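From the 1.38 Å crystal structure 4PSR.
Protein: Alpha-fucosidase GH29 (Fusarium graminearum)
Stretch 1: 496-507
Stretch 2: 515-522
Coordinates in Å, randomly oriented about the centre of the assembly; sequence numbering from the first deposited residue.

Stretch 1 496-507: PVPQPERGAAVF
Stretch 2 (515-522) KGVALALG

Four backbone hydrogen bonds join the two stretches into an antiparallel pair of strands. Ala504 N donates to Leu519 O (3.0 Å) and Leu519 N returns a bond to Ala504 O (2.8 Å); two residues on, Val506 N donates to Val517 O (2.9 Å) and Val517 N to Val506 O (2.9 Å). All four N-H...O angles lie between 156° and 162°, so the bonds are nearly straight. The strand axes approach to 4.6 Å, with N-to-C directions 163° apart.

The register alternates as expected. The hydrogen-bonded pairs Ala504–Leu519 and Val506–Val517 have CA-CA distances of 5.1 and 5.4 Å, whereas the non-hydrogen-bonded pairs Ala505–Ala518 and Phe507–Gly516 close to 4.2 and 4.3 Å. At these narrow positions CA-H groups face carbonyls: Ala505 CA lies 3.3 Å from Val517 O, and Phe507 CA 3.2 Å from Lys515 O. Gly503 CA makes a similar contact with Leu519 O at 3.3 Å. Its phi/psi of 157/-155 by itself calls for glycine, and a CB there would also clash with Leu519 O.

Backbone angles are extended through the paired segments, from -153/170 at Ala504 to -134/153 at Phe507, and from -150/165 at Gly516 to -128/129 at Leu519. Ala504, Val506, Val517 and Leu519 share one face of the sheet. There Val506 (chi1 m) places CG2 3.9 Å from Val517 CB and CG1 4.3 Å from Leu519 CD1; Val517 is t, and Leu519 is m, t.

Ala505, Phe507 and Ala518 point to the other face. The Phe507 ring (chi1 -65°, chi2 92°) sits obliquely to Gly516, with CD2 4.0 Å from Gly516 CA. The absence of a side chain at Gly516 leaves this space open: a CB would clash with Phe507 CD2 and be tight against Val497 CG2.

The proline-rich segment before the strand packs against Ala518. Val497 (chi1 t) brings CG1 to 4.4 Å from Ala518 CB, Pro498 CG (C-gamma endo ring) lies 4.1 Å from that CB, and Pro500 CG (C-gamma exo) 4.2 Å from it. Pro498 O is closer still, 3.3 Å from Ala518 CB, while Pro500 CG also reaches within 3.4 Å of Leu519 O.

At the periphery, the CA-to-CB bond of Leu521 (m, t) points sideways, but the end of its side chain comes nearer the first stretch, with CD2 4.3 Å from Arg502 CB. The Arg502 side chain (m, m, t, chi4 -95°) leads away, and its NH1 donates a hydrogen bond to Glu501 O at 2.9 Å. In all, the contact buries 568 Å², summed over both sides.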

# COMPACT_ATOMS: atom_id res chain seq x y z
N PRO A 496 -12.46 5.64 -25.27
CA PRO A 496 -12.34 7.06 -25.61
C PRO A 496 -11.61 7.88 -24.54
O PRO A 496 -11.67 7.53 -23.35
CB PRO A 496 -13.80 7.53 -25.70
CG PRO A 496 -14.58 6.32 -25.91
CD PRO A 496 -13.85 5.19 -25.27
N VAL A 497 -10.95 8.96 -24.96
CA VAL A 497 -10.24 9.85 -24.04
C VAL A 497 -11.15 10.98 -23.59
O VAL A 497 -11.51 11.87 -24.38
CB VAL A 497 -8.98 10.42 -24.68
CG1 VAL A 497 -8.23 11.33 -23.69
CG2 VAL A 497 -8.08 9.28 -25.15
N PRO A 498 -11.56 10.95 -22.32
CA PRO A 498 -12.48 11.99 -21.88
C PRO A 498 -11.81 13.36 -21.73
O PRO A 498 -10.60 13.49 -21.48
CB PRO A 498 -12.94 11.47 -20.52
CG PRO A 498 -11.75 10.68 -20.02
CD PRO A 498 -11.18 10.04 -21.23
N GLN A 499 -12.63 14.40 -21.89
CA GLN A 499 -12.22 15.75 -21.58
C GLN A 499 -12.70 16.12 -20.17
O GLN A 499 -13.88 16.23 -19.93
CB GLN A 499 -12.81 16.73 -22.60
CG GLN A 499 -12.23 18.12 -22.51
CD GLN A 499 -10.76 18.17 -22.91
OE1 GLN A 499 -10.31 17.40 -23.76
NE2 GLN A 499 -10.02 19.07 -22.30
N PRO A 500 -11.77 16.31 -19.22
CA PRO A 500 -12.21 16.69 -17.87
C PRO A 500 -12.94 18.03 -17.86
O PRO A 500 -12.63 18.88 -18.70
CB PRO A 500 -10.88 16.82 -17.10
CG PRO A 500 -9.94 15.93 -17.84
CD PRO A 500 -10.32 16.11 -19.29
N GLU A 501 -13.86 18.22 -16.91
CA GLU A 501 -14.57 19.50 -16.80
C GLU A 501 -13.59 20.64 -16.62
O GLU A 501 -13.70 21.68 -17.27
CB GLU A 501 -15.57 19.50 -15.63
CG GLU A 501 -16.40 20.80 -15.61
CD GLU A 501 -17.26 20.96 -14.37
OE1 GLU A 501 -17.14 20.15 -13.44
OE2 GLU A 501 -18.06 21.93 -14.34
N ARG A 502 -12.62 20.46 -15.73
CA ARG A 502 -11.50 21.37 -15.63
C ARG A 502 -10.24 20.55 -15.72
O ARG A 502 -9.98 19.70 -14.86
CB ARG A 502 -11.51 22.14 -14.30
CG ARG A 502 -12.71 23.04 -14.10
CD ARG A 502 -12.61 24.28 -14.96
NE ARG A 502 -13.82 25.10 -14.84
CZ ARG A 502 -14.86 25.04 -15.67
NH1 ARG A 502 -14.87 24.23 -16.71
NH2 ARG A 502 -15.91 25.83 -15.45
N GLY A 503 -9.46 20.77 -16.76
CA GLY A 503 -8.31 19.93 -17.03
C GLY A 503 -7.94 20.00 -18.49
O GLY A 503 -8.20 20.99 -19.16
N ALA A 504 -7.29 18.96 -18.97
CA ALA A 504 -6.81 18.94 -20.34
C ALA A 504 -6.73 17.50 -20.82
O ALA A 504 -6.90 16.56 -20.04
CB ALA A 504 -5.46 19.62 -20.43
N ALA A 505 -6.51 17.33 -22.13
CA ALA A 505 -6.22 16.01 -22.69
C ALA A 505 -5.13 16.18 -23.74
O ALA A 505 -5.20 17.12 -24.56
CB ALA A 505 -7.48 15.37 -23.29
N VAL A 506 -4.13 15.29 -23.72
CA VAL A 506 -3.05 15.34 -24.69
C VAL A 506 -3.15 14.16 -25.65
O VAL A 506 -3.61 13.10 -25.25
CB VAL A 506 -1.66 15.37 -24.02
CG1 VAL A 506 -1.44 16.71 -23.33
CG2 VAL A 506 -1.49 14.22 -23.01
N PHE A 507 -2.75 14.37 -26.91
CA PHE A 507 -2.94 13.40 -27.99
C PHE A 507 -1.69 13.22 -28.84
O PHE A 507 -0.86 14.13 -28.96
CB PHE A 507 -4.09 13.87 -28.89
CG PHE A 507 -5.42 13.89 -28.20
CD1 PHE A 507 -5.86 15.05 -27.57
CD2 PHE A 507 -6.20 12.75 -28.14
CE1 PHE A 507 -7.05 15.08 -26.91
CE2 PHE A 507 -7.43 12.78 -27.47
CZ PHE A 507 -7.84 13.96 -26.85
N LYS A 515 -3.80 8.24 -29.82
CA LYS A 515 -3.60 7.88 -28.42
C LYS A 515 -3.72 9.15 -27.59
O LYS A 515 -3.26 10.19 -28.02
CB LYS A 515 -2.22 7.28 -28.22
CG LYS A 515 -1.87 6.19 -29.21
CD LYS A 515 -0.58 5.47 -28.84
CE LYS A 515 0.65 6.35 -29.01
NZ LYS A 515 1.88 5.64 -28.55
N GLY A 516 -4.34 9.06 -26.42
CA GLY A 516 -4.44 10.23 -25.57
C GLY A 516 -4.47 9.93 -24.09
O GLY A 516 -4.71 8.79 -23.68
N VAL A 517 -4.25 10.98 -23.32
CA VAL A 517 -4.25 10.92 -21.86
C VAL A 517 -5.04 12.12 -21.36
O VAL A 517 -4.73 13.27 -21.71
CB VAL A 517 -2.82 10.97 -21.28
CG1 VAL A 517 -2.85 10.98 -19.75
CG2 VAL A 517 -2.02 9.77 -21.79
N ALA A 518 -6.05 11.87 -20.53
CA ALA A 518 -6.77 12.94 -19.82
C ALA A 518 -5.99 13.35 -18.56
O ALA A 518 -5.37 12.50 -17.89
CB ALA A 518 -8.15 12.49 -19.46
N LEU A 519 -5.99 14.65 -18.28
CA LEU A 519 -5.27 15.24 -17.13
C LEU A 519 -6.18 16.10 -16.28
O LEU A 519 -6.87 16.99 -16.77
CB LEU A 519 -4.08 16.07 -17.62
CG LEU A 519 -3.05 15.36 -18.49
CD1 LEU A 519 -2.02 16.36 -19.04
CD2 LEU A 519 -2.35 14.24 -17.73
N ALA A 520 -6.18 15.86 -14.97
CA ALA A 520 -6.85 16.76 -14.04
C ALA A 520 -6.01 18.01 -13.82
O ALA A 520 -4.96 18.18 -14.46
CB ALA A 520 -7.06 16.03 -12.70
N LEU A 521 -6.44 18.91 -12.93
CA LEU A 521 -5.57 19.97 -12.47
C LEU A 521 -4.42 19.33 -11.69
O LEU A 521 -4.66 18.42 -10.90
CB LEU A 521 -6.33 20.95 -11.57
CG LEU A 521 -7.58 21.62 -12.13
CD1 LEU A 521 -8.09 22.64 -11.11
CD2 LEU A 521 -7.27 22.31 -13.44
N GLY A 522 -3.21 19.80 -11.93
CA GLY A 522 -2.05 19.26 -11.25
C GLY A 522 -0.77 19.38 -12.06
O GLY A 522 -0.71 20.14 -13.03